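Local coordinates for protein SmhA (Serratia marcescens, PDB 7A27) that probably acts as one component of a tripartite alpha-pore-forming toxin, here in its soluble form, and can bind calcium, at residues Q120-A125 and T303-V308; G235-S240 and A255-L260; E138-L143 and D289-T294; L89-N94 and K341-S346; A153-L158 and V276-Q281. All coordinates share one frame; numbering follows the deposited sequence.

Interaction 1 of 5, residues Q120-A125 and T303-V308; sequences QHYQAA and TEWGKV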
# COMPACT_ATOMS: atom_id res chain seq x y z
N GLN A 120 11.65 18.22 11.43
CA GLN A 120 12.72 17.30 11.89
C GLN A 120 12.09 16.19 12.75
O GLN A 120 12.59 15.05 12.67
CB GLN A 120 13.84 18.05 12.61
CG GLN A 120 15.15 17.27 12.64
CD GLN A 120 16.35 18.04 13.13
OE1 GLN A 120 16.41 18.45 14.28
NE2 GLN A 120 17.35 18.17 12.27
N HIS A 121 11.05 16.50 13.53
CA HIS A 121 10.31 15.52 14.37
C HIS A 121 9.53 14.57 13.45
O HIS A 121 9.60 13.34 13.65
CB HIS A 121 9.46 16.19 15.47
CG HIS A 121 10.21 16.52 16.72
ND1 HIS A 121 10.68 17.80 16.97
CD2 HIS A 121 10.59 15.76 17.78
CE1 HIS A 121 11.32 17.83 18.11
NE2 HIS A 121 11.29 16.59 18.63
N TYR A 122 8.85 15.11 12.44
CA TYR A 122 8.07 14.31 11.46
C TYR A 122 9.02 13.41 10.66
O TYR A 122 8.64 12.29 10.30
CB TYR A 122 7.17 15.23 10.63
CG TYR A 122 6.09 15.96 11.41
CD1 TYR A 122 5.69 15.55 12.68
CD2 TYR A 122 5.36 16.99 10.82
CE1 TYR A 122 4.64 16.18 13.34
CE2 TYR A 122 4.32 17.63 11.48
CZ TYR A 122 3.95 17.22 12.75
OH TYR A 122 2.95 17.89 13.40
N GLN A 123 10.26 13.85 10.42
CA GLN A 123 11.27 13.01 9.74
C GLN A 123 11.52 11.78 10.61
O GLN A 123 11.41 10.65 10.10
CB GLN A 123 12.56 13.80 9.52
CG GLN A 123 13.76 12.96 9.12
CD GLN A 123 14.98 13.82 8.91
OE1 GLN A 123 15.30 14.70 9.70
NE2 GLN A 123 15.68 13.57 7.82
N ALA A 124 11.85 12.00 11.88
CA ALA A 124 12.18 10.95 12.87
C ALA A 124 10.97 10.03 13.08
O ALA A 124 11.20 8.81 13.27
CB ALA A 124 12.65 11.56 14.16
N ALA A 125 9.74 10.57 13.01
CA ALA A 125 8.49 9.81 13.17
C ALA A 125 8.37 8.83 12.00
O ALA A 125 8.01 7.66 12.22
CB ALA A 125 7.30 10.73 13.20
N THR A 303 13.81 11.19 4.47
CA THR A 303 14.68 12.09 3.68
C THR A 303 13.85 13.30 3.21
O THR A 303 14.34 14.42 3.37
CB THR A 303 15.31 11.34 2.51
OG1 THR A 303 15.95 10.20 3.09
CG2 THR A 303 16.24 12.19 1.67
N GLU A 304 12.65 13.08 2.68
CA GLU A 304 11.82 14.19 2.14
C GLU A 304 11.39 15.12 3.28
O GLU A 304 11.37 16.32 3.03
CB GLU A 304 10.67 13.70 1.27
CG GLU A 304 11.09 13.57 -0.19
CD GLU A 304 11.39 14.87 -0.93
OE1 GLU A 304 10.60 15.82 -0.82
OE2 GLU A 304 12.42 14.93 -1.63
N TRP A 305 11.10 14.63 4.48
CA TRP A 305 10.77 15.54 5.61
C TRP A 305 12.03 16.32 5.97
O TRP A 305 11.94 17.55 6.20
CB TRP A 305 10.15 14.81 6.82
CG TRP A 305 8.65 14.70 6.77
CD1 TRP A 305 7.89 13.57 6.66
CD2 TRP A 305 7.72 15.80 6.79
NE1 TRP A 305 6.56 13.89 6.62
CE2 TRP A 305 6.43 15.25 6.70
CE3 TRP A 305 7.87 17.19 6.87
CZ2 TRP A 305 5.30 16.06 6.69
CZ3 TRP A 305 6.75 17.97 6.86
CH2 TRP A 305 5.48 17.41 6.77
N GLY A 306 13.18 15.65 5.98
CA GLY A 306 14.50 16.25 6.24
C GLY A 306 14.81 17.37 5.27
O GLY A 306 15.46 18.34 5.70
N LYS A 307 14.37 17.25 4.01
CA LYS A 307 14.55 18.30 2.98
C LYS A 307 13.72 19.53 3.35
O LYS A 307 14.21 20.65 3.12
CB LYS A 307 14.20 17.79 1.58
CG LYS A 307 15.27 16.90 0.94
CD LYS A 307 15.08 16.67 -0.55
CE LYS A 307 16.38 16.28 -1.23
NZ LYS A 307 16.16 15.76 -2.60
N VAL A 308 12.50 19.33 3.88
CA VAL A 308 11.62 20.45 4.34
C VAL A 308 12.29 21.11 5.55
O VAL A 308 12.24 22.36 5.64
CB VAL A 308 10.20 19.96 4.70
CG1 VAL A 308 9.33 21.07 5.26
CG2 VAL A 308 9.53 19.34 3.50
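Q123 NE2 gives a weak hydrogen bond to the backbone O of P302, the residue before T303, and the amide rests over G306 CA. The contact joins two antiparallel helices of the long helical bundle. The axes of 120-125 and 303-308 run at 174° to each other, 8.0 Å apart at the closest. G306 has no side chain, so the amide of Q123 can lie on its backbone. The Q123 chain places CG anti to its own N (chi1 167°) and then runs extended, which carries the amide across to the other helix. Beside it, W305 CB packs 3.6 Å from Q123 CA.

Y122 takes the other part of W305. Its CB stands over the indole face, 4.0 Å from the centroid of the five-membered ring, as a CH-pi contact. The phenol ring then turns its edge to the same indole. This is a T-shaped pair: the centroids of the Y122 ring and the W305 six-membered ring are 5.5 Å apart, with planes at 70°. W305 also meets the ring of F86, and Y122 touches K82 and N85, so helix 48-96 packs against both residues. At the edge of the Y122 ring, CD2 lies 4.1 Å from W305 CH2.

Interaction 2 of 5, residues G235-S240 and A255-L260; sequences GIQAIS and ANYAKL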
# COMPACT_ATOMS: atom_id res chain seq x y z
N GLY A 235 -10.69 -14.73 -4.77
CA GLY A 235 -9.88 -13.86 -5.63
C GLY A 235 -10.43 -12.45 -5.64
O GLY A 235 -11.67 -12.31 -5.46
N ILE A 236 -9.55 -11.45 -5.81
CA ILE A 236 -9.94 -10.01 -5.92
C ILE A 236 -10.82 -9.88 -7.16
O ILE A 236 -10.62 -10.67 -8.11
CB ILE A 236 -8.72 -9.08 -6.05
CG1 ILE A 236 -7.74 -9.21 -4.88
CG2 ILE A 236 -9.18 -7.64 -6.23
CD1 ILE A 236 -8.31 -8.84 -3.54
N GLN A 237 -11.75 -8.92 -7.16
CA GLN A 237 -12.63 -8.62 -8.31
C GLN A 237 -12.82 -7.10 -8.38
O GLN A 237 -12.64 -6.43 -7.35
CB GLN A 237 -13.98 -9.30 -8.16
CG GLN A 237 -14.47 -9.92 -9.46
CD GLN A 237 -13.87 -11.27 -9.76
OE1 GLN A 237 -13.71 -12.14 -8.90
NE2 GLN A 237 -13.74 -11.52 -11.06
N ALA A 238 -13.12 -6.57 -9.55
CA ALA A 238 -13.43 -5.13 -9.70
C ALA A 238 -14.84 -4.96 -9.16
O ALA A 238 -15.60 -5.96 -9.21
CB ALA A 238 -13.30 -4.71 -11.14
N ILE A 239 -15.19 -3.77 -8.67
CA ILE A 239 -16.56 -3.49 -8.16
C ILE A 239 -17.59 -3.49 -9.30
O ILE A 239 -18.65 -4.09 -9.06
CB ILE A 239 -16.57 -2.21 -7.31
CG1 ILE A 239 -15.78 -2.47 -6.03
CG2 ILE A 239 -17.97 -1.73 -6.98
CD1 ILE A 239 -16.37 -3.53 -5.11
N SER A 240 -17.30 -2.88 -10.45
CA SER A 240 -18.25 -2.78 -11.60
C SER A 240 -17.67 -3.45 -12.84
O SER A 240 -16.72 -2.89 -13.43
CB SER A 240 -18.68 -1.34 -11.86
OG SER A 240 -17.57 -0.46 -11.79
N ALA A 255 -11.77 -13.76 -18.00
CA ALA A 255 -11.24 -14.82 -18.88
C ALA A 255 -10.19 -15.66 -18.13
O ALA A 255 -10.28 -16.90 -18.18
CB ALA A 255 -10.66 -14.19 -20.12
N ASN A 256 -9.24 -15.01 -17.45
CA ASN A 256 -8.16 -15.71 -16.70
C ASN A 256 -8.74 -16.52 -15.54
O ASN A 256 -8.29 -17.65 -15.35
CB ASN A 256 -7.05 -14.73 -16.28
CG ASN A 256 -6.16 -14.35 -17.45
OD1 ASN A 256 -6.04 -15.10 -18.42
ND2 ASN A 256 -5.52 -13.19 -17.35
N TYR A 257 -9.71 -15.99 -14.78
CA TYR A 257 -10.33 -16.75 -13.66
C TYR A 257 -11.00 -18.00 -14.25
O TYR A 257 -10.83 -19.09 -13.67
CB TYR A 257 -11.26 -15.89 -12.79
CG TYR A 257 -10.57 -15.02 -11.76
CD1 TYR A 257 -9.59 -15.53 -10.92
CD2 TYR A 257 -10.95 -13.70 -11.56
CE1 TYR A 257 -8.98 -14.74 -9.96
CE2 TYR A 257 -10.35 -12.90 -10.60
CZ TYR A 257 -9.36 -13.42 -9.78
OH TYR A 257 -8.77 -12.64 -8.82
N ALA A 258 -11.68 -17.88 -15.39
CA ALA A 258 -12.33 -19.03 -16.05
C ALA A 258 -11.29 -20.14 -16.28
O ALA A 258 -11.56 -21.30 -15.89
CB ALA A 258 -12.99 -18.61 -17.35
N LYS A 259 -10.14 -19.79 -16.86
CA LYS A 259 -9.03 -20.73 -17.18
C LYS A 259 -8.40 -21.27 -15.89
O LYS A 259 -8.01 -22.46 -15.88
CB LYS A 259 -7.96 -20.07 -18.06
CG LYS A 259 -8.43 -19.69 -19.46
CD LYS A 259 -7.39 -19.85 -20.57
CE LYS A 259 -6.54 -18.62 -20.82
NZ LYS A 259 -7.31 -17.56 -21.50
N LEU A 260 -8.29 -20.43 -14.86
CA LEU A 260 -7.69 -20.83 -13.56
C LEU A 260 -8.53 -21.96 -12.95
O LEU A 260 -7.93 -22.95 -12.46
CB LEU A 260 -7.62 -19.62 -12.62
CG LEU A 260 -6.95 -19.91 -11.27
CD1 LEU A 260 -5.53 -20.36 -11.51
CD2 LEU A 260 -7.00 -18.72 -10.32
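Y257 extends its ring from helix 247-268 to the edge of strand 230-237, and its hydroxyl finds the carbonyl of I236. The bond from Y257 OH to I236 O is 2.8 Å long. The hydroxyl lies in the carbonyl plane, on a lone pair, with a C=O...donor angle of 138°. The phenol group thus donates to the strand backbone, and this buried hydroxyl is satisfied across the contact. Y257 CG sits anti to its own carbonyl carbon (chi1 -80°), and CB points at the strand.

G235 lies close to the end of the ring, with its CA 3.6 Å from Y257 OH. With no side chain at this position, the hydroxyl can settle close to the backbone. Q237 passes the ring in the opposite direction. Its chain bends at chi2, which brings NE2 to 3.6 Å from Y257 CD2. The amide plane is turned 46° from the ring plane, so the two are not stacked. The other end of that amide, OE1, is hydrogen-bonded to S200 OG.

The I236 side chain is about 8 Å from that of N359, a known calcium ligand, although no calcium is bound to this chain. Strand 230-237 pairs antiparallel with 198-206, consistent with the beta-tongue of ClyA-like toxins. V202 of strand 198-206 touches both Q237 and Y257, while I236 packs on helices 14-37 and 160-188.

Interaction 3 of 5, residues E138-L143 and D289-T294; sequences EMLEPL and DTYVLT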
# COMPACT_ATOMS: atom_id res chain seq x y z
N GLU A 138 12.06 -8.34 6.39
CA GLU A 138 13.18 -9.27 6.66
C GLU A 138 12.66 -10.59 7.26
O GLU A 138 13.42 -11.57 7.19
CB GLU A 138 14.25 -8.59 7.51
CG GLU A 138 15.03 -7.55 6.72
CD GLU A 138 15.84 -6.53 7.52
OE1 GLU A 138 16.10 -6.81 8.71
OE2 GLU A 138 16.20 -5.45 6.95
N MET A 139 11.43 -10.63 7.79
CA MET A 139 10.83 -11.87 8.36
C MET A 139 9.89 -12.51 7.32
O MET A 139 9.82 -13.75 7.27
CB MET A 139 10.08 -11.62 9.67
CG MET A 139 8.60 -11.30 9.48
SD MET A 139 7.42 -12.14 10.59
CE MET A 139 6.73 -13.45 9.55
N LEU A 140 9.21 -11.70 6.50
CA LEU A 140 8.27 -12.18 5.46
C LEU A 140 9.00 -12.85 4.29
O LEU A 140 8.49 -13.89 3.83
CB LEU A 140 7.44 -10.99 4.94
CG LEU A 140 6.31 -10.52 5.85
CD1 LEU A 140 5.75 -9.20 5.37
CD2 LEU A 140 5.20 -11.56 5.91
N GLU A 141 10.12 -12.30 3.81
CA GLU A 141 10.84 -12.85 2.61
C GLU A 141 11.22 -14.30 2.89
O GLU A 141 10.83 -15.17 2.12
CB GLU A 141 12.01 -11.98 2.15
CG GLU A 141 11.62 -10.54 1.86
CD GLU A 141 12.47 -9.82 0.83
OE1 GLU A 141 13.37 -9.02 1.22
OE2 GLU A 141 12.15 -9.96 -0.36
N PRO A 142 11.96 -14.61 3.97
CA PRO A 142 12.32 -16.00 4.30
C PRO A 142 11.14 -16.94 4.57
O PRO A 142 11.29 -18.11 4.35
CB PRO A 142 13.14 -15.86 5.58
CG PRO A 142 13.70 -14.47 5.51
CD PRO A 142 12.55 -13.67 4.93
N LEU A 143 10.01 -16.41 5.07
CA LEU A 143 8.79 -17.21 5.36
C LEU A 143 8.24 -17.74 4.04
O LEU A 143 7.93 -18.95 3.97
CB LEU A 143 7.74 -16.35 6.07
CG LEU A 143 6.46 -17.10 6.46
CD1 LEU A 143 6.65 -17.93 7.72
CD2 LEU A 143 5.30 -16.14 6.66
N ASP A 289 4.93 -9.22 -2.01
CA ASP A 289 5.50 -8.35 -3.08
C ASP A 289 5.10 -6.90 -2.80
O ASP A 289 6.00 -6.03 -2.81
CB ASP A 289 5.05 -8.76 -4.49
CG ASP A 289 5.71 -9.99 -5.08
OD1 ASP A 289 6.76 -10.43 -4.55
OD2 ASP A 289 5.17 -10.49 -6.10
N THR A 290 3.82 -6.62 -2.53
CA THR A 290 3.37 -5.21 -2.36
C THR A 290 3.80 -4.73 -0.97
O THR A 290 3.94 -3.50 -0.82
CB THR A 290 1.90 -4.99 -2.74
OG1 THR A 290 1.08 -5.41 -1.65
CG2 THR A 290 1.53 -5.69 -4.02
N TYR A 291 4.06 -5.62 -0.01
CA TYR A 291 4.61 -5.20 1.30
C TYR A 291 5.99 -4.61 1.05
O TYR A 291 6.31 -3.54 1.56
CB TYR A 291 4.70 -6.35 2.31
CG TYR A 291 4.80 -5.91 3.74
CD1 TYR A 291 5.98 -5.44 4.28
CD2 TYR A 291 3.68 -5.95 4.57
CE1 TYR A 291 6.06 -5.04 5.61
CE2 TYR A 291 3.74 -5.54 5.89
CZ TYR A 291 4.93 -5.09 6.41
OH TYR A 291 4.96 -4.71 7.72
N VAL A 292 6.78 -5.30 0.23
CA VAL A 292 8.16 -4.89 -0.14
C VAL A 292 8.10 -3.51 -0.83
O VAL A 292 8.94 -2.64 -0.51
CB VAL A 292 8.86 -5.95 -1.00
CG1 VAL A 292 10.15 -5.43 -1.59
CG2 VAL A 292 9.14 -7.22 -0.23
N LEU A 293 7.15 -3.31 -1.74
CA LEU A 293 7.02 -2.02 -2.47
C LEU A 293 6.60 -0.94 -1.48
O LEU A 293 7.06 0.20 -1.63
CB LEU A 293 6.02 -2.13 -3.63
CG LEU A 293 6.51 -2.91 -4.85
CD1 LEU A 293 5.49 -2.78 -5.98
CD2 LEU A 293 7.86 -2.43 -5.34
N THR A 294 5.78 -1.29 -0.48
CA THR A 294 5.32 -0.32 0.56
C THR A 294 6.57 0.12 1.32
O THR A 294 6.82 1.32 1.33
CB THR A 294 4.19 -0.91 1.40
OG1 THR A 294 3.12 -1.22 0.51
CG2 THR A 294 3.69 0.03 2.47
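L140 lays its CD1 methyl over the ring of Y291, joining helices 104-155 and 272-299 of the helical bundle. The two segments run roughly antiparallel, with the CA atoms of L140 and Y291 8.9 Å apart. The side chains therefore bridge the gap. L140 has CG beside its backbone N (chi1 -77°), and CD1 then projects to the neighbouring helix. Y291 takes the other common state, with CG anti to the backbone N (chi1 -160°), which swings the ring toward the leucine. L140 CD1 is 3.8 Å from the ring centroid and 12° off the normal. It sits over the middle of the ring, a CH-pi contact, and the two side chains cross at about a right angle.

Next to this pair, E141 extends past V292, with OE2 4.1 Å from V292 CG2. That is a loose contact. The stronger partner of the carboxylate is R137, which forms a salt bridge to OE1. Helix 104-155 is kinked at P142, whose N has no hydrogen to give to the turn before.

On helix 272-299, T290 O takes two donors from T294. T294 N approaches at 2.9 Å and T294 OG1 at 2.8 Å, from opposite faces of the carbonyl plane.

Interaction 4 of 5, residues L89-N94 and K341-S346; sequences LVNAVN and KWQLFS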
# COMPACT_ATOMS: atom_id res chain seq x y z
N LEU A 89 -0.17 24.61 10.20
CA LEU A 89 0.86 25.51 10.79
C LEU A 89 1.31 26.55 9.74
O LEU A 89 1.49 27.72 10.11
CB LEU A 89 2.05 24.70 11.32
CG LEU A 89 1.76 23.78 12.51
CD1 LEU A 89 3.05 23.11 12.96
CD2 LEU A 89 1.13 24.50 13.68
N VAL A 90 1.46 26.15 8.48
CA VAL A 90 1.89 27.08 7.40
C VAL A 90 0.80 28.17 7.21
O VAL A 90 1.17 29.35 7.09
CB VAL A 90 2.24 26.32 6.12
CG1 VAL A 90 2.58 27.26 4.98
CG2 VAL A 90 3.42 25.38 6.38
N ASN A 91 -0.48 27.80 7.25
CA ASN A 91 -1.60 28.78 7.19
C ASN A 91 -1.42 29.87 8.26
O ASN A 91 -1.68 31.06 7.97
CB ASN A 91 -2.97 28.16 7.47
CG ASN A 91 -3.60 27.56 6.24
OD1 ASN A 91 -2.91 27.25 5.26
ND2 ASN A 91 -4.91 27.39 6.34
N ALA A 92 -1.05 29.46 9.47
CA ALA A 92 -0.83 30.36 10.61
C ALA A 92 0.20 31.43 10.23
O ALA A 92 -0.03 32.62 10.54
CB ALA A 92 -0.38 29.57 11.80
N VAL A 93 1.30 31.00 9.59
CA VAL A 93 2.40 31.91 9.13
C VAL A 93 1.79 32.89 8.13
O VAL A 93 2.11 34.10 8.18
CB VAL A 93 3.58 31.16 8.50
CG1 VAL A 93 4.67 32.12 8.06
CG2 VAL A 93 4.17 30.13 9.43
N ASN A 94 0.92 32.39 7.26
CA ASN A 94 0.23 33.23 6.26
C ASN A 94 -0.52 34.33 7.00
O ASN A 94 -0.25 35.51 6.72
CB ASN A 94 -0.70 32.41 5.38
CG ASN A 94 -0.88 33.04 4.03
OD1 ASN A 94 0.06 33.64 3.51
ND2 ASN A 94 -2.06 32.88 3.46
N LYS A 341 0.12 25.73 -1.82
CA LYS A 341 0.76 24.43 -2.13
C LYS A 341 0.45 23.44 -1.00
O LYS A 341 0.11 22.29 -1.32
CB LYS A 341 2.28 24.53 -2.31
CG LYS A 341 2.72 25.31 -3.54
CD LYS A 341 4.22 25.51 -3.62
CE LYS A 341 4.64 26.48 -4.71
NZ LYS A 341 6.09 26.79 -4.63
N TRP A 342 0.56 23.87 0.26
CA TRP A 342 0.29 23.01 1.44
C TRP A 342 -1.21 22.70 1.53
O TRP A 342 -1.53 21.55 1.91
CB TRP A 342 0.86 23.61 2.72
CG TRP A 342 2.34 23.45 2.86
CD1 TRP A 342 3.32 24.36 2.54
CD2 TRP A 342 3.04 22.31 3.38
NE1 TRP A 342 4.56 23.85 2.81
CE2 TRP A 342 4.42 22.60 3.32
CE3 TRP A 342 2.63 21.06 3.86
CZ2 TRP A 342 5.38 21.69 3.74
CZ3 TRP A 342 3.59 20.16 4.27
CH2 TRP A 342 4.94 20.47 4.22
N GLN A 343 -2.10 23.65 1.19
CA GLN A 343 -3.57 23.41 1.22
C GLN A 343 -3.94 22.33 0.21
O GLN A 343 -4.75 21.45 0.57
CB GLN A 343 -4.37 24.70 1.00
CG GLN A 343 -4.44 25.53 2.27
CD GLN A 343 -4.83 24.63 3.42
OE1 GLN A 343 -5.85 23.94 3.33
NE2 GLN A 343 -4.03 24.60 4.48
N LEU A 344 -3.36 22.39 -0.99
CA LEU A 344 -3.63 21.42 -2.07
C LEU A 344 -3.20 20.04 -1.56
O LEU A 344 -3.98 19.06 -1.71
CB LEU A 344 -2.85 21.84 -3.32
CG LEU A 344 -3.47 21.43 -4.66
CD1 LEU A 344 -4.27 22.60 -5.23
CD2 LEU A 344 -2.39 20.95 -5.66
N PHE A 345 -2.01 19.98 -0.95
CA PHE A 345 -1.42 18.75 -0.36
C PHE A 345 -2.37 18.24 0.73
O PHE A 345 -2.73 17.06 0.67
CB PHE A 345 0.01 19.02 0.14
CG PHE A 345 0.70 17.86 0.83
CD1 PHE A 345 0.44 16.54 0.48
CD2 PHE A 345 1.66 18.11 1.79
CE1 PHE A 345 1.10 15.50 1.12
CE2 PHE A 345 2.32 17.06 2.42
CZ PHE A 345 2.05 15.77 2.07
N SER A 346 -2.81 19.12 1.64
CA SER A 346 -3.76 18.77 2.73
C SER A 346 -4.98 18.03 2.16
O SER A 346 -5.44 17.09 2.82
CB SER A 346 -4.16 19.99 3.51
OG SER A 346 -5.24 19.76 4.39
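V90 faces W342 with CA atoms 7.4 Å apart, and one step on N91 faces Q343, as helices 48-96 and 325-358 run roughly antiparallel. V90 uses both methyls. CG2 stands over the indole face, 4.0 Å from the centroid of the five-membered ring, and makes a CH-pi contact. It is offset to the edge of the indole, over CD1 and NE1. CG1 reaches W342 CD1 at 3.9 Å. The indole nitrogen NE1 is hydrogen-bonded to the backbone O of L9, which helps fix the rotation of the ring.

Beside it lies a polar pair. Q343 NE2 donates to N91 OD1 over 3.0 Å. The bond is bent, with an angle of 131° at the hydrogen. The nitrogen stands above the N91 carbonyl plane, 42° out of it, and the two amide planes are 53° apart. The amides thus cross instead of lying in one plane. The Q343 chain bends at chi2, which brings its NE2 round to N91.

L115 of helix 104-155 touches V90, and P11 and the ring of F86 touch W342. A buried apolar pair and a hydrogen bond between two side-chain amides join the two helices here, within an elongated helical bundle, consistent with the ClyA-type toxin fold.

Interaction 5 of 5, residues A153-L158 and V276-Q281; sequences AIEQGL and VAKSVQ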
# COMPACT_ATOMS: atom_id res chain seq x y z
N ALA A 153 10.28 -28.73 -4.21
CA ALA A 153 10.71 -30.11 -3.90
C ALA A 153 9.63 -31.11 -4.36
O ALA A 153 9.99 -32.13 -4.93
CB ALA A 153 10.98 -30.25 -2.42
N ILE A 154 8.36 -30.78 -4.15
CA ILE A 154 7.19 -31.61 -4.55
C ILE A 154 7.11 -31.67 -6.08
O ILE A 154 7.00 -32.80 -6.61
CB ILE A 154 5.88 -31.07 -3.92
CG1 ILE A 154 5.93 -31.16 -2.39
CG2 ILE A 154 4.64 -31.75 -4.50
CD1 ILE A 154 4.83 -30.40 -1.71
N GLU A 155 7.17 -30.50 -6.74
CA GLU A 155 7.03 -30.37 -8.22
C GLU A 155 8.18 -31.10 -8.94
O GLU A 155 7.88 -31.76 -9.94
CB GLU A 155 6.95 -28.91 -8.65
CG GLU A 155 5.58 -28.28 -8.43
CD GLU A 155 5.46 -26.81 -8.85
OE1 GLU A 155 6.50 -26.21 -9.22
OE2 GLU A 155 4.33 -26.27 -8.83
N GLN A 156 9.42 -31.01 -8.44
CA GLN A 156 10.64 -31.63 -9.04
C GLN A 156 10.51 -33.15 -9.17
O GLN A 156 11.34 -33.72 -9.87
CB GLN A 156 11.91 -31.36 -8.24
CG GLN A 156 12.44 -29.93 -8.37
CD GLN A 156 13.02 -29.55 -9.72
OE1 GLN A 156 13.03 -30.32 -10.69
NE2 GLN A 156 13.52 -28.33 -9.79
N GLY A 157 9.52 -33.77 -8.52
CA GLY A 157 9.32 -35.24 -8.54
C GLY A 157 8.08 -35.66 -9.30
O GLY A 157 7.77 -36.86 -9.26
N LEU A 158 7.40 -34.73 -9.98
CA LEU A 158 6.16 -35.01 -10.76
C LEU A 158 6.51 -35.49 -12.17
O LEU A 158 7.60 -35.13 -12.67
CB LEU A 158 5.31 -33.75 -10.87
CG LEU A 158 4.82 -33.13 -9.56
CD1 LEU A 158 4.07 -31.84 -9.84
CD2 LEU A 158 3.93 -34.11 -8.80
N VAL A 276 -3.78 -26.85 -3.63
CA VAL A 276 -4.09 -25.98 -2.45
C VAL A 276 -2.85 -25.13 -2.14
O VAL A 276 -2.96 -23.90 -2.16
CB VAL A 276 -4.55 -26.79 -1.23
CG1 VAL A 276 -4.69 -25.91 0.00
CG2 VAL A 276 -5.85 -27.54 -1.49
N ALA A 277 -1.71 -25.77 -1.90
CA ALA A 277 -0.42 -25.12 -1.58
C ALA A 277 -0.14 -23.98 -2.57
O ALA A 277 0.26 -22.89 -2.12
CB ALA A 277 0.68 -26.14 -1.57
N LYS A 278 -0.39 -24.22 -3.87
CA LYS A 278 -0.15 -23.24 -4.96
C LYS A 278 -1.12 -22.06 -4.82
O LYS A 278 -0.65 -20.91 -4.99
CB LYS A 278 -0.35 -23.86 -6.34
CG LYS A 278 0.71 -24.84 -6.82
CD LYS A 278 0.65 -25.00 -8.35
CE LYS A 278 2.00 -24.88 -9.01
NZ LYS A 278 2.75 -23.66 -8.63
N SER A 279 -2.40 -22.35 -4.54
CA SER A 279 -3.47 -21.34 -4.36
C SER A 279 -3.13 -20.37 -3.22
O SER A 279 -3.41 -19.14 -3.38
CB SER A 279 -4.79 -21.99 -4.09
OG SER A 279 -5.70 -21.01 -3.65
N VAL A 280 -2.58 -20.89 -2.12
CA VAL A 280 -2.19 -20.11 -0.91
C VAL A 280 -0.99 -19.24 -1.25
O VAL A 280 -1.03 -18.03 -0.94
CB VAL A 280 -1.86 -21.02 0.30
CG1 VAL A 280 -1.23 -20.24 1.44
CG2 VAL A 280 -3.10 -21.73 0.79
N GLN A 281 0.04 -19.84 -1.87
CA GLN A 281 1.31 -19.17 -2.23
C GLN A 281 1.03 -18.00 -3.18
O GLN A 281 1.75 -16.98 -3.07
CB GLN A 281 2.28 -20.18 -2.82
CG GLN A 281 3.52 -19.56 -3.44
CD GLN A 281 4.23 -18.62 -2.50
OE1 GLN A 281 4.11 -18.72 -1.27
NE2 GLN A 281 4.98 -17.69 -3.10
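E155 and K278 carry this surface contact, and they reach for each other from opposite directions. E155 lies on helix 104-155, and K278 lies on helix 272-299. Their CA atoms are 10.6 Å apart, so two long side chains must span the gap. The glutamate does it stretched out: its CG lies beside the backbone N and the chain is extended beyond it (chi2 -180°). The lysine is folded instead. It bends at chi3 and again at chi4 (-52°), so that the ammonium group turns to the carboxylate.

A salt bridge is modelled between E155 OE2 and K278 NZ, 3.1 Å apart, but OE2 is too close to the lysine chain, which leaves its place doubtful. E155 starts a type I beta turn that ends at L158, closed by a bond of 3.0 Å from L158 N to E155 O. The probable bridge links the start of this turn to helix 272-299.

A166 of helix 160-188 touches both E155 and K278. Nearby, A277 packs on F147 of helix 104-155 and on I54 of helix 48-96, and V276 and S279 touch Y231 of strand 230-237.

In the fold
Four of the contacts join the long helices of the bundle; interaction 2 ties strand 230-237 to helix 247-268. Interactions 1, 3 and 5 lie along helix 104-155, and 3 and 5 both pair it with helix 272-299, with centres 21 Å apart. Interaction 4 lies toward the far end, its centre 54 Å from that of interaction 5. It touches interaction 1, where W305 CH2 is 4.0 Å from W342 CH2. Along the chain they are nested: 4 encloses 1, then 3, then 5, with 2 innermost. Early helices thus pair with late ones along the molecule. The strand region, probably the part that inserts into the membrane, lies on the opposite side of the chain's centre from interactions 1 and 4.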